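Local coordinates for annexin A8 (Homo sapiens, PDB 1W3W), which binds calcium and acidic phospholipids and acts as an anticoagulant, an indirect inhibitor of the thromboplastin-specific complex of the clotting cascade, at residues 113-122 with 239-250. Numbering follows the deposited sequence.
Sequences EGVIIEILAS and SLEEAMLTVVKC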
ATOM      1  N   GLU A 113      -8.989   6.027  -7.133  1.00 20.69           N
ATOM      2  CA  GLU A 113      -7.782   6.051  -7.945  1.00 20.80           C
ATOM      3  C   GLU A 113      -6.547   6.084  -7.058  1.00 19.59           C
ATOM      4  O   GLU A 113      -5.540   5.489  -7.391  1.00 18.41           O
ATOM      5  CB  GLU A 113      -7.787   7.251  -8.909  1.00 21.66           C
ATOM      6  CG  GLU A 113      -8.900   7.167  -9.947  1.00 25.31           C
ATOM      7  CD  GLU A 113      -8.931   8.334 -10.919  1.00 30.41           C
ATOM      8  OE1 GLU A 113      -9.434   8.132 -12.051  1.00 34.99           O
ATOM      9  OE2 GLU A 113      -8.467   9.445 -10.567  1.00 33.28           O
ATOM     10  N   GLY A 114      -6.658   6.759  -5.919  1.00 18.74           N
ATOM     11  CA  GLY A 114      -5.584   6.847  -4.948  1.00 18.18           C
ATOM     12  C   GLY A 114      -5.119   5.497  -4.418  1.00 17.47           C
ATOM     13  O   GLY A 114      -3.939   5.318  -4.181  1.00 17.19           O
ATOM     14  N   VAL A 115      -6.045   4.558  -4.236  1.00 16.75           N
ATOM     15  CA  VAL A 115      -5.720   3.211  -3.788  1.00 16.05           C
ATOM     16  C   VAL A 115      -4.889   2.514  -4.851  1.00 15.53           C
ATOM     17  O   VAL A 115      -3.869   1.895  -4.553  1.00 14.21           O
ATOM     18  CB  VAL A 115      -7.004   2.370  -3.489  1.00 16.26           C
ATOM     19  CG1 VAL A 115      -6.650   0.917  -3.188  1.00 16.88           C
ATOM     20  CG2 VAL A 115      -7.770   2.962  -2.332  1.00 16.65           C
ATOM     21  N   ILE A 116      -5.320   2.646  -6.103  1.00 14.86           N
ATOM     22  CA  ILE A 116      -4.661   1.986  -7.221  1.00 14.75           C
ATOM     23  C   ILE A 116      -3.250   2.529  -7.441  1.00 14.64           C
ATOM     24  O   ILE A 116      -2.317   1.762  -7.640  1.00 14.21           O
ATOM     25  CB  ILE A 116      -5.495   2.112  -8.539  1.00 15.20           C
ATOM     26  CG1 ILE A 116      -6.926   1.587  -8.329  1.00 16.17           C
ATOM     27  CG2 ILE A 116      -4.803   1.323  -9.662  1.00 14.91           C
ATOM     28  CD1 ILE A 116      -7.910   1.896  -9.493  1.00 19.97           C
ATOM     29  N   ILE A 117      -3.102   3.851  -7.375  1.00 13.95           N
ATOM     30  CA  ILE A 117      -1.794   4.509  -7.506  1.00 13.79           C
ATOM     31  C   ILE A 117      -0.800   4.015  -6.442  1.00 13.75           C
ATOM     32  O   ILE A 117       0.341   3.654  -6.750  1.00 13.37           O
ATOM     33  CB  ILE A 117      -1.978   6.052  -7.389  1.00 13.63           C
ATOM     34  CG1 ILE A 117      -2.651   6.598  -8.658  1.00 14.42           C
ATOM     35  CG2 ILE A 117      -0.649   6.755  -7.124  1.00 14.39           C
ATOM     36  CD1 ILE A 117      -3.319   7.957  -8.500  1.00 16.60           C
ATOM     37  N   GLU A 118      -1.249   4.026  -5.190  1.00 13.64           N
ATOM     38  CA  GLU A 118      -0.425   3.641  -4.047  1.00 13.26           C
ATOM     39  C   GLU A 118       0.122   2.244  -4.223  1.00 12.89           C
ATOM     40  O   GLU A 118       1.315   2.018  -4.069  1.00 12.45           O
ATOM     41  CB  GLU A 118      -1.253   3.741  -2.757  1.00 13.05           C
ATOM     42  CG  GLU A 118      -0.629   3.121  -1.516  1.00 12.85           C
ATOM     43  CD  GLU A 118      -1.676   2.850  -0.450  1.00 13.08           C
ATOM     44  OE1 GLU A 118      -2.220   3.815   0.110  1.00 11.92           O
ATOM     45  OE2 GLU A 118      -1.958   1.673  -0.178  1.00 11.09           O
ATOM     46  N   ILE A 119      -0.748   1.299  -4.529  1.00 13.14           N
ATOM     47  CA  ILE A 119      -0.319  -0.083  -4.625  1.00 14.15           C
ATOM     48  C   ILE A 119       0.589  -0.299  -5.835  1.00 14.43           C
ATOM     49  O   ILE A 119       1.669  -0.900  -5.706  1.00 13.55           O
ATOM     50  CB  ILE A 119      -1.511  -1.037  -4.641  1.00 14.63           C
ATOM     51  CG1 ILE A 119      -2.248  -0.940  -3.305  1.00 15.99           C
ATOM     52  CG2 ILE A 119      -1.029  -2.459  -4.858  1.00 15.49           C
ATOM     53  CD1 ILE A 119      -3.502  -1.761  -3.236  1.00 16.72           C
ATOM     54  N   LEU A 120       0.186   0.208  -6.997  1.00 14.61           N
ATOM     55  CA  LEU A 120       0.967  -0.036  -8.212  1.00 15.14           C
ATOM     56  C   LEU A 120       2.352   0.636  -8.179  1.00 15.38           C
ATOM     57  O   LEU A 120       3.322   0.097  -8.714  1.00 15.88           O
ATOM     58  CB  LEU A 120       0.188   0.366  -9.473  1.00 15.73           C
ATOM     59  CG  LEU A 120      -0.682  -0.749 -10.078  1.00 17.24           C
ATOM     60  CD1 LEU A 120      -1.600  -1.383  -9.059  1.00 18.09           C
ATOM     61  CD2 LEU A 120      -1.488  -0.256 -11.274  1.00 19.08           C
ATOM     62  N   ALA A 121       2.450   1.796  -7.546  1.00 15.45           N
ATOM     63  CA  ALA A 121       3.719   2.518  -7.483  1.00 15.86           C
ATOM     64  C   ALA A 121       4.665   2.017  -6.395  1.00 16.33           C
ATOM     65  O   ALA A 121       5.891   2.126  -6.535  1.00 17.57           O
ATOM     66  CB  ALA A 121       3.466   3.992  -7.324  1.00 16.13           C
ATOM     67  N   SER A 122       4.131   1.467  -5.315  1.00 15.79           N
ATOM     68  CA  SER A 122       4.968   1.155  -4.153  1.00 16.06           C
ATOM     69  C   SER A 122       5.377  -0.314  -4.095  1.00 16.40           C
ATOM     70  O   SER A 122       6.237  -0.684  -3.313  1.00 17.08           O
ATOM     71  CB  SER A 122       4.263   1.563  -2.861  1.00 15.49           C
ATOM     72  OG  SER A 122       3.097   0.785  -2.661  1.00 14.76           O
ATOM     73  N   SER A 239      -4.961  13.451 -10.647  1.00 28.18           N
ATOM     74  CA  SER A 239      -4.513  12.082 -10.432  1.00 27.73           C
ATOM     75  C   SER A 239      -3.174  11.782 -11.090  1.00 26.51           C
ATOM     76  O   SER A 239      -2.369  11.057 -10.521  1.00 25.55           O
ATOM     77  CB  SER A 239      -5.569  11.099 -10.927  1.00 27.93           C
ATOM     78  OG  SER A 239      -6.576  10.978  -9.940  1.00 30.67           O
ATOM     79  N   LEU A 240      -2.945  12.323 -12.286  1.00 25.34           N
ATOM     80  CA  LEU A 240      -1.669  12.124 -12.971  1.00 24.89           C
ATOM     81  C   LEU A 240      -0.507  12.676 -12.126  1.00 23.70           C
ATOM     82  O   LEU A 240       0.511  12.018 -11.977  1.00 23.10           O
ATOM     83  CB  LEU A 240      -1.670  12.755 -14.375  1.00 25.13           C
ATOM     84  CG  LEU A 240      -0.386  12.516 -15.191  1.00 26.25           C
ATOM     85  CD1 LEU A 240      -0.205  11.029 -15.486  1.00 27.69           C
ATOM     86  CD2 LEU A 240      -0.378  13.320 -16.490  1.00 26.68           C
ATOM     87  N   GLU A 241      -0.688  13.864 -11.559  1.00 22.87           N
ATOM     88  CA  GLU A 241       0.290  14.464 -10.651  1.00 22.21           C
ATOM     89  C   GLU A 241       0.576  13.567  -9.441  1.00 21.42           C
ATOM     90  O   GLU A 241       1.744  13.316  -9.103  1.00 20.04           O
ATOM     91  CB  GLU A 241      -0.186  15.846 -10.165  1.00 22.86           C
ATOM     92  CG  GLU A 241       0.829  16.586  -9.284  1.00 24.53           C
ATOM     93  CD  GLU A 241       0.268  17.817  -8.580  1.00 28.04           C
ATOM     94  OE1 GLU A 241      -0.864  18.230  -8.890  1.00 32.07           O
ATOM     95  OE2 GLU A 241       0.962  18.373  -7.695  1.00 30.55           O
ATOM     96  N   GLU A 242      -0.492  13.091  -8.800  1.00 20.67           N
ATOM     97  CA  GLU A 242      -0.389  12.193  -7.645  1.00 20.51           C
ATOM     98  C   GLU A 242       0.426  10.957  -7.995  1.00 19.15           C
ATOM     99  O   GLU A 242       1.318  10.563  -7.240  1.00 19.85           O
ATOM    100  CB  GLU A 242      -1.788  11.779  -7.148  1.00 20.62           C
ATOM    101  CG  GLU A 242      -1.815  11.068  -5.791  1.00 23.03           C
ATOM    102  CD  GLU A 242      -3.236  10.729  -5.321  1.00 26.41           C
ATOM    103  OE1 GLU A 242      -3.412   9.817  -4.476  1.00 27.27           O
ATOM    104  OE2 GLU A 242      -4.191  11.368  -5.810  1.00 29.46           O
ATOM    105  N   ALA A 243       0.139  10.375  -9.151  1.00 18.07           N
ATOM    106  CA  ALA A 243       0.792   9.157  -9.610  1.00 17.72           C
ATOM    107  C   ALA A 243       2.281   9.373  -9.859  1.00 17.69           C
ATOM    108  O   ALA A 243       3.100   8.567  -9.413  1.00 17.02           O
ATOM    109  CB  ALA A 243       0.120   8.638 -10.878  1.00 18.30           C
ATOM    110  N   MET A 244       2.628  10.460 -10.556  1.00 17.11           N
ATOM    111  CA  MET A 244       4.037  10.801 -10.813  1.00 17.75           C
ATOM    112  C   MET A 244       4.827  11.082  -9.547  1.00 16.90           C
ATOM    113  O   MET A 244       5.910  10.533  -9.366  1.00 16.54           O
ATOM    114  CB  MET A 244       4.158  11.988 -11.777  1.00 18.35           C
ATOM    115  CG  MET A 244       3.895  11.586 -13.202  1.00 20.46           C
ATOM    116  SD  MET A 244       4.060  12.902 -14.415  1.00 27.00           S
ATOM    117  CE  MET A 244       3.677  11.952 -15.795  1.00 27.12           C
ATOM    118  N   LEU A 245       4.291  11.929  -8.677  1.00 16.54           N
ATOM    119  CA  LEU A 245       4.930  12.219  -7.401  1.00 16.68           C
ATOM    120  C   LEU A 245       5.104  10.958  -6.543  1.00 15.84           C
ATOM    121  O   LEU A 245       6.070  10.842  -5.809  1.00 15.57           O
ATOM    122  CB  LEU A 245       4.151  13.282  -6.619  1.00 16.85           C
ATOM    123  CG  LEU A 245       4.206  14.721  -7.155  1.00 19.62           C
ATOM    124  CD1 LEU A 245       3.163  15.594  -6.453  1.00 20.88           C
ATOM    125  CD2 LEU A 245       5.599  15.319  -6.995  1.00 20.29           C
ATOM    126  N   THR A 246       4.156  10.027  -6.633  1.00 15.71           N
ATOM    127  CA  THR A 246       4.219   8.786  -5.865  1.00 15.37           C
ATOM    128  C   THR A 246       5.378   7.939  -6.364  1.00 15.37           C
ATOM    129  O   THR A 246       6.152   7.416  -5.567  1.00 15.53           O
ATOM    130  CB  THR A 246       2.907   8.009  -5.975  1.00 14.76           C
ATOM    131  OG1 THR A 246       1.869   8.758  -5.352  1.00 16.17           O
ATOM    132  CG2 THR A 246       2.969   6.748  -5.174  1.00 13.97           C
ATOM    133  N   VAL A 247       5.522   7.829  -7.680  1.00 15.35           N
ATOM    134  CA  VAL A 247       6.665   7.110  -8.250  1.00 15.82           C
ATOM    135  C   VAL A 247       7.969   7.732  -7.773  1.00 15.58           C
ATOM    136  O   VAL A 247       8.874   7.018  -7.338  1.00 16.46           O
ATOM    137  CB  VAL A 247       6.605   7.051  -9.793  1.00 15.75           C
ATOM    138  CG1 VAL A 247       7.887   6.424 -10.375  1.00 16.52           C
ATOM    139  CG2 VAL A 247       5.427   6.252 -10.214  1.00 15.86           C
ATOM    140  N   VAL A 248       8.062   9.052  -7.811  1.00 15.38           N
ATOM    141  CA  VAL A 248       9.268   9.748  -7.377  1.00 15.66           C
ATOM    142  C   VAL A 248       9.578   9.478  -5.892  1.00 16.17           C
ATOM    143  O   VAL A 248      10.705   9.105  -5.539  1.00 15.74           O
ATOM    144  CB  VAL A 248       9.175  11.283  -7.657  1.00 15.69           C
ATOM    145  CG1 VAL A 248      10.287  12.022  -6.980  1.00 16.30           C
ATOM    146  CG2 VAL A 248       9.217  11.558  -9.155  1.00 16.53           C
ATOM    147  N   LYS A 249       8.571   9.620  -5.030  1.00 16.37           N
ATOM    148  CA  LYS A 249       8.760   9.398  -3.587  1.00 17.00           C
ATOM    149  C   LYS A 249       9.158   7.960  -3.275  1.00 17.00           C
ATOM    150  O   LYS A 249      10.044   7.730  -2.441  1.00 16.90           O
ATOM    151  CB  LYS A 249       7.490   9.767  -2.819  1.00 17.69           C
ATOM    152  CG  LYS A 249       7.238  11.258  -2.764  1.00 19.43           C
ATOM    153  CD  LYS A 249       5.853  11.558  -2.250  1.00 23.33           C
ATOM    154  CE  LYS A 249       5.741  13.027  -1.849  1.00 25.67           C
ATOM    155  NZ  LYS A 249       4.318  13.375  -1.611  1.00 28.39           N
ATOM    156  N   CYS A 250       8.523   6.995  -3.947  1.00 16.76           N
ATOM    157  CA  CYS A 250       8.825   5.576  -3.735  1.00 17.15           C
ATOM    158  C   CYS A 250      10.236   5.210  -4.202  1.00 17.78           C
ATOM    159  O   CYS A 250      10.876   4.320  -3.656  1.00 17.47           O
ATOM    160  CB  CYS A 250       7.790   4.700  -4.431  1.00 17.29           C
ATOM    161  SG  CYS A 250       6.194   4.698  -3.575  1.00 17.29           S
TER
HETATM  162  O   HOH W   1      -2.249   7.654  -4.094  1.00 14.13           O
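Helix 113-122 packs beside segment 239-250 of helix 238-252, from Glu113 and Ser239 to Ser122 and Cys250. They run in the same direction at a crossing angle of -30°, with their axes 9.2 Å apart at closest approach. The backbones are closest at Ala121 and Val247, 5.5 Å between CA atoms, against 7.3 Å for Glu113 and Ser239.

Ile117 acts as a knob in a hole formed by Ser239, Glu242, Ala243 and Thr246. Its CG2, anti to the backbone N (CG1 beside that N, chi1 -72°), lies 3.7 Å from Ala243 CA and also meets Thr246 OG1. CD1 lies against the carbonyl oxygen of Ser239, 3.8 Å away. One turn on, the methyl CB of Ala121 packs 3.5 Å from Thr246 CG2 and also touches Val247 CG2.

The first helix belongs to the predicted second annexin repeat and the second to the predicted third. The contact therefore joins two repeats of the all-helical annexin core, away from the calcium site. Helix 254-266 closes over its C-terminal end, where Tyr257 touches Thr246 and Cys250.

The polar links between the helices lie in the N-terminal half. Ser239 OG donates to Glu113 OE2 at 2.5 Å, nearly in line with the C-O bond of the carboxylate. A water donates to both Gly114 O and Glu242 OE1, so the extended Glu242 side chain is tied to the opposing backbone. Within its own helix, Thr246 OG1 turns back to Glu242 O and binds it from above the carbonyl plane, on the face opposite Thr246 N. This leaves CG2 facing Ala121. At the far end, Cys250 SG rests 3.8 Å from Ser122 CB.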